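Local atomic coordinates of DNA ligase (Alteromonas mediterranea, PDB entry 6GDR), a protein that seals nicks in the DNA backbone, probably using ATP as adenylate donor, and is seen here bound to DNA and to AMP. Residues Gly72-Ala77 and Ala126-Met131; Lys34-Arg39 and Gly79-Thr84. All coordinates share one frame; numbering follows the deposited sequence.

Contact 1 of 2, residues Gly72-Ala77 and Ala126-Met131. Unlike the reference sequence in segment 126-131: Val-128 (reference Ile). With AMP (adenosine monophosphate), chain G.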
loop_
_atom_site.group_PDB
_atom_site.type_symbol
_atom_site.label_atom_id
_atom_site.label_comp_id
_atom_site.label_asym_id
_atom_site.label_seq_id
_atom_site.Cartn_x
_atom_site.Cartn_y
_atom_site.Cartn_z
ATOM N N GLY D 72 -8.908 -5.652 6.036
ATOM C CA GLY D 72 -8.291 -4.645 6.876
ATOM C C GLY D 72 -6.797 -4.573 6.658
ATOM O O GLY D 72 -6.208 -5.372 5.924
ATOM N N GLU D 73 -6.188 -3.588 7.313
ATOM C CA GLU D 73 -4.756 -3.328 7.214
ATOM C C GLU D 73 -4.142 -3.479 8.599
ATOM O O GLU D 73 -4.381 -2.648 9.482
ATOM C CB GLU D 73 -4.497 -1.930 6.659
ATOM C CG GLU D 73 -3.073 -1.711 6.178
ATOM C CD GLU D 73 -2.808 -2.367 4.840
ATOM O OE1 GLU D 73 -3.781 -2.778 4.174
ATOM O OE2 GLU D 73 -1.627 -2.472 4.454
ATOM N N LEU D 74 -3.357 -4.536 8.794
ATOM C CA LEU D 74 -2.610 -4.693 10.035
ATOM C C LEU D 74 -1.536 -3.616 10.105
ATOM O O LEU D 74 -0.650 -3.556 9.247
ATOM C CB LEU D 74 -1.995 -6.088 10.115
ATOM C CG LEU D 74 -3.001 -7.241 10.150
ATOM C CD1 LEU D 74 -2.284 -8.577 10.091
ATOM C CD2 LEU D 74 -3.876 -7.161 11.392
ATOM N N TRP D 75 -1.614 -2.769 11.129
ATOM C CA TRP D 75 -0.878 -1.515 11.132
ATOM C C TRP D 75 -0.649 -1.070 12.568
ATOM O O TRP D 75 -1.488 -1.296 13.444
ATOM C CB TRP D 75 -1.651 -0.451 10.341
ATOM C CG TRP D 75 -1.001 0.893 10.246
ATOM C CD1 TRP D 75 0.063 1.240 9.465
ATOM C CD2 TRP D 75 -1.402 2.086 10.930
ATOM N NE1 TRP D 75 0.357 2.572 9.631
ATOM C CE2 TRP D 75 -0.528 3.114 10.526
ATOM C CE3 TRP D 75 -2.412 2.382 11.852
ATOM C CZ2 TRP D 75 -0.632 4.417 11.011
ATOM C CZ3 TRP D 75 -2.512 3.675 12.334
ATOM C CH2 TRP D 75 -1.627 4.676 11.913
ATOM N N ILE D 76 0.504 -0.440 12.796
ATOM C CA ILE D 76 0.873 0.071 14.111
ATOM C C ILE D 76 0.814 1.592 14.075
ATOM O O ILE D 76 -0.025 2.212 14.737
ATOM C CB ILE D 76 2.275 -0.414 14.527
ATOM C CG1 ILE D 76 2.323 -1.944 14.569
ATOM C CG2 ILE D 76 2.664 0.167 15.885
ATOM C CD1 ILE D 76 3.728 -2.510 14.624
ATOM N N ALA D 77 1.711 2.196 13.304
ATOM C CA ALA D 77 1.780 3.645 13.170
ATOM C C ALA D 77 2.490 3.959 11.858
ATOM O O ALA D 77 2.933 3.058 11.140
ATOM C CB ALA D 77 2.496 4.278 14.365
ATOM N N ALA D 126 1.289 -6.701 20.522
ATOM C CA ALA D 126 0.616 -5.869 21.515
ATOM C C ALA D 126 0.146 -4.553 20.906
ATOM O O ALA D 126 -0.994 -4.128 21.124
ATOM C CB ALA D 126 1.550 -5.614 22.698
ATOM N N LYS D 127 1.010 -3.895 20.132
ATOM C CA LYS D 127 0.707 -2.592 19.557
ATOM C C LYS D 127 0.290 -2.682 18.091
ATOM O O LYS D 127 0.374 -1.685 17.366
ATOM C CB LYS D 127 1.910 -1.661 19.719
ATOM C CG LYS D 127 2.112 -1.175 21.151
ATOM C CD LYS D 127 1.141 -0.053 21.505
ATOM C CE LYS D 127 0.938 0.072 23.009
ATOM N NZ LYS D 127 -0.200 -0.759 23.496
ATOM N N VAL D 128 -0.165 -3.850 17.647
ATOM C CA VAL D 128 -0.694 -4.030 16.302
ATOM C C VAL D 128 -2.209 -3.915 16.363
ATOM O O VAL D 128 -2.846 -4.306 17.348
ATOM C CB VAL D 128 -0.264 -5.386 15.703
ATOM C CG1 VAL D 128 -0.912 -5.610 14.340
ATOM C CG2 VAL D 128 1.251 -5.453 15.585
ATOM N N ARG D 129 -2.793 -3.372 15.296
ATOM C CA ARG D 129 -4.236 -3.214 15.200
ATOM C C ARG D 129 -4.699 -3.623 13.809
ATOM O O ARG D 129 -3.936 -3.598 12.841
ATOM C CB ARG D 129 -4.668 -1.770 15.496
ATOM C CG ARG D 129 -4.429 -1.336 16.933
ATOM C CD ARG D 129 -5.198 -0.068 17.260
ATOM N NE ARG D 129 -4.715 1.080 16.497
ATOM C CZ ARG D 129 -5.354 2.243 16.407
ATOM N NH1 ARG D 129 -4.835 3.230 15.690
ATOM N NH2 ARG D 129 -6.515 2.419 17.025
ATOM N N PHE D 130 -5.972 -4.003 13.726
ATOM C CA PHE D 130 -6.599 -4.416 12.472
ATOM C C PHE D 130 -7.475 -3.261 12.002
ATOM O O PHE D 130 -8.631 -3.126 12.405
ATOM C CB PHE D 130 -7.395 -5.701 12.666
ATOM C CG PHE D 130 -8.120 -6.161 11.433
ATOM C CD1 PHE D 130 -7.451 -6.855 10.439
ATOM C CD2 PHE D 130 -9.473 -5.910 11.274
ATOM C CE1 PHE D 130 -8.117 -7.283 9.306
ATOM C CE2 PHE D 130 -10.143 -6.336 10.143
ATOM C CZ PHE D 130 -9.465 -7.024 9.158
ATOM N N MET D 131 -6.911 -2.418 11.140
ATOM C CA MET D 131 -7.597 -1.224 10.647
ATOM C C MET D 131 -8.490 -1.629 9.481
ATOM O O MET D 131 -8.098 -1.568 8.315
ATOM C CB MET D 131 -6.586 -0.162 10.236
ATOM C CG MET D 131 -5.489 0.090 11.266
ATOM S SD MET D 131 -6.118 0.593 12.880
ATOM C CE MET D 131 -6.926 2.138 12.475
HETATM P P AMP G . -1.311 -0.954 -3.375
HETATM O O1P AMP G . -0.884 -0.384 -2.042
HETATM O O2P AMP G . -0.934 -0.215 -4.638
HETATM O "O5'" AMP G . -2.911 -1.127 -3.349
HETATM C "C5'" AMP G . -3.659 -0.551 -2.282
HETATM C "C4'" AMP G . -3.513 -1.403 -1.023
HETATM O "O4'" AMP G . -3.389 -0.558 0.125
HETATM C "C3'" AMP G . -4.677 -2.346 -0.767
HETATM O "O3'" AMP G . -4.254 -3.701 -0.955
HETATM C "C2'" AMP G . -5.099 -2.094 0.667
HETATM O "O2'" AMP G . -5.124 -3.305 1.424
HETATM C "C1'" AMP G . -4.058 -1.143 1.245
HETATM N N9 AMP G . -4.572 -0.058 2.126
HETATM C C8 AMP G . -3.841 0.461 3.133
HETATM N N7 AMP G . -4.525 1.434 3.784
HETATM C C5 AMP G . -5.724 1.548 3.192
HETATM C C6 AMP G . -6.925 2.389 3.390
HETATM N N6 AMP G . -6.959 3.313 4.374
HETATM N N1 AMP G . -7.974 2.205 2.562
HETATM C C2 AMP G . -7.945 1.287 1.577
HETATM N N3 AMP G . -6.882 0.492 1.344
HETATM C C4 AMP G . -5.760 0.564 2.101
#
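Glu-73 and Met-131 form an antiparallel hydrogen-bonded pair, Glu-73 N to Met-131 O and Met-131 N to Glu-73 O each measuring 3.0 Å, and Trp-75 pairs with Arg-129 in the same manner. Between them Leu-74 and Phe-130 form a non-hydrogen-bonded pair with side chains on the opposite face of the sheet, where Leu-74 also meets helices 59-62 and 81-89. There Leu-74 CD2 lies in the plane of the Phe-130 ring, at its edge, 3.7 Å from Phe-130 CD1.

On the other face runs the side chain of Glu-73. Its CB stays near the strand, 4.0 Å from Met-131 O. CG, anti to the backbone N (chi1 -165°), approaches AMP C8, and the bend at chi2 (76°) brings CD within 3.5 Å of that same AMP C8. At the tip, OE1 accepts a hydrogen bond from AMP O2' at 3.1 Å, while OE2 takes a weak one from Gly-37 N. On this face too, Met-131 CG packs 3.9 Å from Trp-75 CE3, and Arg-129 NH1 reaches the edge of the indole.

Leu-74 and Phe-130 thus pack apolarly on one face, while the other combines the Trp-75 and Met-131 packing with a carboxylate that accepts from the ribose 2'-hydroxyl, consistent with recognition of a ribonucleotide rather than a deoxyribonucleotide.

Contact 2 of 2, residues Lys34-Arg39 and Gly79-Thr84. With AMP (adenosine monophosphate), chain G; nucleotides of chain B.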
loop_
_atom_site.group_PDB
_atom_site.type_symbol
_atom_site.label_atom_id
_atom_site.label_comp_id
_atom_site.label_asym_id
_atom_site.label_seq_id
_atom_site.Cartn_x
_atom_site.Cartn_y
_atom_site.Cartn_z
ATOM N N LYS D 34 -4.039 6.311 3.601
ATOM C CA LYS D 34 -3.518 4.986 3.294
ATOM C C LYS D 34 -2.505 4.578 4.356
ATOM O O LYS D 34 -1.537 5.300 4.617
ATOM C CB LYS D 34 -2.870 4.971 1.912
ATOM C CG LYS D 34 -2.575 3.573 1.395
ATOM C CD LYS D 34 -1.715 3.607 0.146
ATOM C CE LYS D 34 -1.484 2.208 -0.401
ATOM N NZ LYS D 34 -0.860 1.300 0.602
ATOM N N LEU D 35 -2.727 3.418 4.968
ATOM C CA LEU D 35 -1.898 2.932 6.062
ATOM C C LEU D 35 -0.886 1.932 5.517
ATOM O O LEU D 35 -1.268 0.904 4.948
ATOM C CB LEU D 35 -2.761 2.294 7.150
ATOM C CG LEU D 35 -3.929 3.157 7.641
ATOM C CD1 LEU D 35 -4.693 2.445 8.745
ATOM C CD2 LEU D 35 -3.448 4.520 8.122
ATOM N N ASP D 36 0.398 2.233 5.699
ATOM C CA ASP D 36 1.480 1.399 5.177
ATOM C C ASP D 36 1.656 0.198 6.103
ATOM O O ASP D 36 2.582 0.121 6.915
ATOM C CB ASP D 36 2.764 2.209 5.055
ATOM C CG ASP D 36 3.844 1.479 4.282
ATOM O OD1 ASP D 36 3.541 0.436 3.667
ATOM O OD2 ASP D 36 4.999 1.954 4.289
ATOM N N GLY D 37 0.741 -0.761 5.970
ATOM C CA GLY D 37 0.742 -1.961 6.774
ATOM C C GLY D 37 0.708 -3.206 5.907
ATOM O O GLY D 37 1.237 -3.236 4.793
ATOM N N ILE D 38 0.073 -4.245 6.443
ATOM C CA ILE D 38 -0.113 -5.514 5.750
ATOM C C ILE D 38 -1.606 -5.734 5.565
ATOM O O ILE D 38 -2.371 -5.671 6.534
ATOM C CB ILE D 38 0.514 -6.688 6.527
ATOM C CG1 ILE D 38 2.021 -6.477 6.719
ATOM C CG2 ILE D 38 0.237 -8.010 5.814
ATOM C CD1 ILE D 38 2.839 -6.539 5.441
ATOM N N ARG D 39 -2.015 -5.999 4.328
ATOM C CA ARG D 39 -3.413 -6.306 4.059
ATOM C C ARG D 39 -3.760 -7.677 4.622
ATOM O O ARG D 39 -2.980 -8.628 4.513
ATOM C CB ARG D 39 -3.694 -6.276 2.559
ATOM C CG ARG D 39 -5.171 -6.379 2.209
ATOM C CD ARG D 39 -5.382 -6.596 0.720
ATOM N NE ARG D 39 -6.654 -6.043 0.263
ATOM C CZ ARG D 39 -7.835 -6.627 0.439
ATOM N NH1 ARG D 39 -7.925 -7.793 1.069
ATOM N NH2 ARG D 39 -8.934 -6.040 -0.015
ATOM N N GLY D 79 5.267 4.982 9.180
ATOM C CA GLY D 79 6.678 4.670 9.062
ATOM C C GLY D 79 7.118 3.425 9.796
ATOM O O GLY D 79 8.296 3.309 10.143
ATOM N N GLN D 80 6.206 2.483 10.038
ATOM C CA GLN D 80 6.507 1.265 10.781
ATOM C C GLN D 80 6.234 0.016 9.948
ATOM O O GLN D 80 5.832 -1.018 10.483
ATOM C CB GLN D 80 5.702 1.219 12.080
ATOM C CG GLN D 80 5.854 2.452 12.955
ATOM C CD GLN D 80 7.280 2.666 13.420
ATOM O OE1 GLN D 80 7.946 1.730 13.864
ATOM N NE2 GLN D 80 7.757 3.900 13.318
ATOM N N PHE D 81 6.455 0.090 8.634
ATOM C CA PHE D 81 6.104 -1.031 7.766
ATOM C C PHE D 81 7.047 -2.211 7.972
ATOM O O PHE D 81 6.604 -3.330 8.256
ATOM C CB PHE D 81 6.116 -0.602 6.300
ATOM C CG PHE D 81 6.052 -1.757 5.347
ATOM C CD1 PHE D 81 7.180 -2.168 4.655
ATOM C CD2 PHE D 81 4.870 -2.455 5.165
ATOM C CE1 PHE D 81 7.124 -3.240 3.786
ATOM C CE2 PHE D 81 4.809 -3.529 4.301
ATOM C CZ PHE D 81 5.938 -3.922 3.610
ATOM N N GLU D 82 8.354 -1.987 7.804
ATOM C CA GLU D 82 9.316 -3.078 7.931
ATOM C C GLU D 82 9.110 -3.836 9.236
ATOM O O GLU D 82 9.055 -5.072 9.252
ATOM C CB GLU D 82 10.745 -2.538 7.846
ATOM C CG GLU D 82 11.149 -2.031 6.468
ATOM C CD GLU D 82 11.048 -0.524 6.341
ATOM O OE1 GLU D 82 10.224 0.084 7.056
ATOM O OE2 GLU D 82 11.802 0.055 5.528
ATOM N N ARG D 83 8.986 -3.106 10.345
ATOM C CA ARG D 83 8.749 -3.749 11.632
ATOM C C ARG D 83 7.404 -4.465 11.650
ATOM O O ARG D 83 7.295 -5.584 12.163
ATOM C CB ARG D 83 8.829 -2.707 12.749
ATOM C CG ARG D 83 8.384 -3.203 14.112
ATOM C CD ARG D 83 8.942 -2.324 15.220
ATOM N NE ARG D 83 7.999 -2.159 16.323
ATOM C CZ ARG D 83 7.142 -1.148 16.449
ATOM N NH1 ARG D 83 7.093 -0.183 15.541
ATOM N NH2 ARG D 83 6.327 -1.101 17.495
ATOM N N THR D 84 6.367 -3.836 11.091
ATOM C CA THR D 84 5.053 -4.469 11.042
ATOM C C THR D 84 5.102 -5.766 10.244
ATOM O O THR D 84 4.558 -6.792 10.668
ATOM C CB THR D 84 4.027 -3.508 10.438
ATOM O OG1 THR D 84 3.937 -2.326 11.245
ATOM C CG2 THR D 84 2.649 -4.165 10.356
HETATM P P AMP G . -1.311 -0.954 -3.375
HETATM O O1P AMP G . -0.884 -0.384 -2.042
HETATM O O2P AMP G . -0.934 -0.215 -4.638
HETATM O "O5'" AMP G . -2.911 -1.127 -3.349
HETATM C "C5'" AMP G . -3.659 -0.551 -2.282
HETATM C "C4'" AMP G . -3.513 -1.403 -1.023
HETATM O "O4'" AMP G . -3.389 -0.558 0.125
HETATM C "C3'" AMP G . -4.677 -2.346 -0.767
HETATM O "O3'" AMP G . -4.254 -3.701 -0.955
HETATM C "C2'" AMP G . -5.099 -2.094 0.667
HETATM O "O2'" AMP G . -5.124 -3.305 1.424
HETATM C "C1'" AMP G . -4.058 -1.143 1.245
HETATM N N9 AMP G . -4.572 -0.058 2.126
HETATM C C8 AMP G . -3.841 0.461 3.133
HETATM N N7 AMP G . -4.525 1.434 3.784
HETATM C C5 AMP G . -5.724 1.548 3.192
HETATM C C6 AMP G . -6.925 2.389 3.390
HETATM N N6 AMP G . -6.959 3.313 4.374
HETATM N N1 AMP G . -7.974 2.205 2.562
HETATM C C2 AMP G . -7.945 1.287 1.577
HETATM N N3 AMP G . -6.882 0.492 1.344
HETATM C C4 AMP G . -5.760 0.564 2.101
ATOM P P DC B 10 0.689 -6.577 1.234
ATOM O OP1 DC B 10 -0.437 -6.088 2.060
ATOM O OP2 DC B 10 0.414 -7.398 0.033
ATOM O "O5'" DC B 10 1.587 -5.325 0.804
ATOM C "C5'" DC B 10 2.038 -4.423 1.800
ATOM C "C4'" DC B 10 3.187 -3.568 1.299
ATOM O "O4'" DC B 10 4.307 -4.408 0.926
ATOM C "C3'" DC B 10 2.899 -2.758 0.052
ATOM O "O3'" DC B 10 2.190 -1.563 0.365
ATOM C "C2'" DC B 10 4.304 -2.486 -0.473
ATOM C "C1'" DC B 10 5.078 -3.748 -0.070
ATOM N N1 DC B 10 5.307 -4.686 -1.206
ATOM C C2 DC B 10 6.472 -4.574 -1.972
ATOM O O2 DC B 10 7.303 -3.704 -1.686
ATOM N N3 DC B 10 6.661 -5.428 -3.006
ATOM C C4 DC B 10 5.743 -6.354 -3.285
ATOM N N4 DC B 10 5.975 -7.172 -4.315
ATOM C C5 DC B 10 4.548 -6.480 -2.518
ATOM C C6 DC B 10 4.372 -5.632 -1.500
ATOM P P DC B 9 1.648 -12.335 -0.185
ATOM O OP1 DC B 9 0.212 -12.517 0.228
ATOM O OP2 DC B 9 1.755 -11.871 -1.611
ATOM O "O5'" DC B 9 2.399 -11.350 0.783
ATOM C "C5'" DC B 9 1.637 -10.493 1.600
ATOM C "C4'" DC B 9 2.589 -9.582 2.378
ATOM O "O4'" DC B 9 3.804 -10.006 2.312
ATOM C "C3'" DC B 9 2.623 -8.170 1.695
ATOM O "O3'" DC B 9 1.657 -7.415 2.204
ATOM C "C2'" DC B 9 4.023 -7.637 2.049
ATOM C "C1'" DC B 9 4.779 -8.715 2.056
ATOM N N1 DC B 9 5.435 -8.857 0.833
ATOM C C2 DC B 9 6.705 -8.187 0.611
ATOM O O2 DC B 9 7.195 -7.501 1.489
ATOM N N3 DC B 9 7.394 -8.337 -0.672
ATOM C C4 DC B 9 6.840 -9.127 -1.704
ATOM N N4 DC B 9 7.525 -9.257 -2.933
ATOM C C5 DC B 9 5.552 -9.810 -1.487
ATOM C C6 DC B 9 4.864 -9.662 -0.209
HETATM O O HOH W 1 3.597 1.484 9.268
#
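A single water joins Asp-36 to Gln-80, donating to Asp-36 O at 2.9 Å and accepting from Gln-80 N, also at 2.9 Å. The segments 34-39 and 79-84 share no direct hydrogen bond, and this water links their backbones.

The remaining contact centres on Phe-81, whose CG is anti to its backbone N (chi1 168°), carrying the ring across to the loop of 36-38. Asp-36 OD2 sits 3.4 Å from Phe-81 CB, and the carboxylate and ring planes differ by just 6°. Gly-37 O meets the ring in plane, at its edge, 3.6 Å from Phe-81 CE2, and Ile-38 CD1 packs obliquely on the same CE2. Farther out, Phe-81 CZ approaches DC10 O4' of chain B at 3.2 Å, placing the ring against the DNA sugar. Arg-282, from the OB-like region, engages both partners through a salt bridge to Asp-36 OD2 and a cation-pi contact with Phe-81.

Lys-34 to Gly-37 spell the KxDG motif, whose lysine carries the adenylate in relatives. Here Leu-35 N donates to AMP N7 at 2.9 Å, and the inverse gamma turn centred on Asp-36 leads into the strand, where Arg-39 N donates almost straight (169°) to DC10 OP1 of chain B, 2.8 Å away.

Gln-80 is the N-cap of helix 81-89, and Phe-81 in its first turn abuts the motif loop, while the Ile-38 side chain touches Ala-85 and Val-88 farther along that helix and strand 38-42 pairs with strand 70-75.

From the N terminus the segments come in the order 34-39, 72-77, 79-84 and 126-131, alternating between the contacts, so the two loops cross. Contact 2 closes first, over 39 intervening residues that include strand 70-75; contact 1 closes over 48, which include helix 81-89 and the unmodelled residues 94-119. Strand 70-75 lies between 38-42 and 129-134 in one mixed sheet, and a probable hydrogen bond from Leu-74 N to Ile-38 O, 2.7 Å, joins the contacts. The helix adds a second junction where Ile-76 CD1 packs against Thr-84 OG1. Both contacts reach AMP, through Glu-73 and through 34-39, while the helix start adds Phe-81 against the DNA.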